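PDB 3MPR: putative endonuclease/exonuclease/phosphatase family protein from Bacteroides thetaiotaomicron, which probably acts as a metal-dependent hydrolase of the endonuclease/exonuclease/phosphatase family, perhaps a nuclease cutting RNA. Local coordinates for residues A[239-244]-A[281-286]. Residues are numbered along the deposited sequence; the frame is centred on the assembly and turned at random.
Sequences KRYGVL and FPVKVE
The ring of Y241 crosses V283 and V285 of the antiparallel neighbour obliquely, CE2 fitting against V283 CG1 (3.5 Å) and CD2 reaching V285 CG2 (4.0 Å); chi1 of 167° sets its CG anti to the backbone N. Further along, V243 CG1 presses on F281 CB at 3.5 Å. On this face I230 of strand 228-232 touches V283 and V285, so the bumps belong to the core between the two sheets of the DNase I-like fold. On the other face G242 presents no side chain opposite K284. These two exchange two backbone bonds, the one from K284 N to G242 O nearly straight (178°). Where the pairing ends, L244 CB meets P282 CG at 3.7 Å, the side chains crossing at about a right angle. At the far end K239 N (2.9 Å) and R240 N (a weak 3.4 Å) both bond to E286 O, a classic beta bulge. There R240 grips the carboxylate side-on, NE to E286 OE2 and NH2 to the syn lone pair of E286 OE1, both 2.8 Å, with the planes 37° apart. D43 of the second subunit also salt-bridges R240 NH2. The two carboxylates probably offset the guanidinium's charge and fix its rotation, one group serving both strand pair and subunit interface.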
loop_
_atom_site.group_PDB
_atom_site.type_symbol
_atom_site.label_atom_id
_atom_site.label_comp_id
_atom_site.label_asym_id
_atom_site.label_seq_id
_atom_site.Cartn_x
_atom_site.Cartn_y
_atom_site.Cartn_z
ATOM N N LYS A 239 7.156 -13.624 -2.862
ATOM C CA LYS A 239 5.818 -13.739 -2.299
ATOM C C LYS A 239 4.838 -12.798 -2.998
ATOM O O LYS A 239 3.727 -13.196 -3.360
ATOM C CB LYS A 239 5.843 -13.427 -0.802
ATOM C CG LYS A 239 6.797 -14.301 0.007
ATOM C CD LYS A 239 6.179 -15.652 0.348
ATOM C CE LYS A 239 5.016 -15.494 1.326
ATOM N NZ LYS A 239 4.438 -16.805 1.707
ATOM N N ARG A 240 5.240 -11.549 -3.204
ATOM C CA ARG A 240 4.255 -10.565 -3.657
ATOM C C ARG A 240 4.910 -9.402 -4.378
ATOM O O ARG A 240 6.008 -8.987 -4.030
ATOM C CB ARG A 240 3.415 -10.074 -2.466
ATOM C CG ARG A 240 2.209 -9.194 -2.824
ATOM C CD ARG A 240 1.136 -9.242 -1.714
ATOM N NE ARG A 240 1.628 -8.702 -0.445
ATOM C CZ ARG A 240 0.905 -8.595 0.666
ATOM N NH1 ARG A 240 -0.368 -9.003 0.689
ATOM N NH2 ARG A 240 1.460 -8.087 1.767
ATOM N N TYR A 241 4.219 -8.905 -5.397
ATOM C CA TYR A 241 4.675 -7.785 -6.197
ATOM C C TYR A 241 3.538 -6.772 -6.191
ATOM O O TYR A 241 2.367 -7.133 -6.364
ATOM C CB TYR A 241 4.962 -8.267 -7.624
ATOM C CG TYR A 241 5.158 -7.189 -8.684
ATOM C CD1 TYR A 241 4.062 -6.516 -9.233
ATOM C CD2 TYR A 241 6.430 -6.873 -9.162
ATOM C CE1 TYR A 241 4.227 -5.555 -10.214
ATOM C CE2 TYR A 241 6.612 -5.909 -10.163
ATOM C CZ TYR A 241 5.510 -5.257 -10.681
ATOM O OH TYR A 241 5.665 -4.296 -11.658
ATOM N N GLY A 242 3.874 -5.509 -5.978
ATOM C CA GLY A 242 2.887 -4.450 -6.055
ATOM C C GLY A 242 3.451 -3.201 -6.706
ATOM O O GLY A 242 4.610 -2.853 -6.514
ATOM N N VAL A 243 2.628 -2.547 -7.515
ATOM C CA VAL A 243 2.904 -1.189 -7.957
ATOM C C VAL A 243 2.029 -0.255 -7.131
ATOM O O VAL A 243 0.800 -0.401 -7.095
ATOM C CB VAL A 243 2.581 -1.028 -9.453
ATOM C CG1 VAL A 243 2.735 0.405 -9.879
ATOM C CG2 VAL A 243 3.484 -1.931 -10.288
ATOM N N LEU A 244 2.652 0.707 -6.459
ATOM C CA LEU A 244 1.921 1.575 -5.542
ATOM C C LEU A 244 1.524 2.870 -6.256
ATOM O O LEU A 244 2.371 3.682 -6.624
ATOM C CB LEU A 244 2.773 1.854 -4.299
ATOM C CG LEU A 244 3.381 0.555 -3.718
ATOM C CD1 LEU A 244 4.237 0.820 -2.483
ATOM C CD2 LEU A 244 2.292 -0.468 -3.400
ATOM N N PHE A 281 5.996 5.008 -10.586
ATOM C CA PHE A 281 5.437 4.399 -9.382
ATOM C C PHE A 281 6.495 3.510 -8.750
ATOM O O PHE A 281 7.246 2.868 -9.465
ATOM C CB PHE A 281 4.224 3.545 -9.727
ATOM C CG PHE A 281 3.076 4.332 -10.290
ATOM C CD1 PHE A 281 2.544 5.395 -9.587
ATOM C CD2 PHE A 281 2.527 4.005 -11.517
ATOM C CE1 PHE A 281 1.492 6.124 -10.095
ATOM C CE2 PHE A 281 1.471 4.738 -12.032
ATOM C CZ PHE A 281 0.960 5.798 -11.318
ATOM N N PRO A 282 6.535 3.446 -7.405
ATOM C CA PRO A 282 7.442 2.478 -6.774
ATOM C C PRO A 282 7.007 1.045 -7.049
ATOM O O PRO A 282 5.819 0.754 -7.139
ATOM C CB PRO A 282 7.305 2.778 -5.279
ATOM C CG PRO A 282 6.013 3.466 -5.129
ATOM C CD PRO A 282 5.752 4.210 -6.417
ATOM N N VAL A 283 7.980 0.156 -7.193
ATOM C CA VAL A 283 7.695 -1.259 -7.279
ATOM C C VAL A 283 8.093 -1.867 -5.936
ATOM O O VAL A 283 9.227 -1.708 -5.498
ATOM C CB VAL A 283 8.518 -1.934 -8.395
ATOM C CG1 VAL A 283 8.378 -3.453 -8.317
ATOM C CG2 VAL A 283 8.100 -1.412 -9.781
ATOM N N LYS A 284 7.157 -2.542 -5.277
ATOM C CA LYS A 284 7.428 -3.114 -3.962
ATOM C C LYS A 284 7.332 -4.633 -4.042
ATOM O O LYS A 284 6.328 -5.173 -4.510
ATOM C CB LYS A 284 6.439 -2.568 -2.920
ATOM C CG LYS A 284 6.481 -3.312 -1.600
ATOM C CD LYS A 284 5.439 -2.811 -0.616
ATOM C CE LYS A 284 5.199 -3.840 0.495
ATOM N NZ LYS A 284 4.389 -3.272 1.638
ATOM N N VAL A 285 8.368 -5.321 -3.575
ATOM C CA VAL A 285 8.398 -6.786 -3.638
ATOM C C VAL A 285 8.725 -7.390 -2.269
ATOM O O VAL A 285 9.619 -6.915 -1.569
ATOM C CB VAL A 285 9.421 -7.278 -4.687
ATOM C CG1 VAL A 285 9.642 -8.809 -4.565
ATOM C CG2 VAL A 285 8.948 -6.889 -6.107
ATOM N N GLU A 286 7.974 -8.416 -1.884
ATOM C CA GLU A 286 8.175 -9.078 -0.611
ATOM C C GLU A 286 8.803 -10.428 -0.900
ATOM O O GLU A 286 8.283 -11.204 -1.700
ATOM C CB GLU A 286 6.850 -9.212 0.154
ATOM C CG GLU A 286 6.332 -7.846 0.654
ATOM C CD GLU A 286 4.812 -7.771 0.728
ATOM O OE1 GLU A 286 4.259 -7.998 1.817
ATOM O OE2 GLU A 286 4.173 -7.471 -0.302
#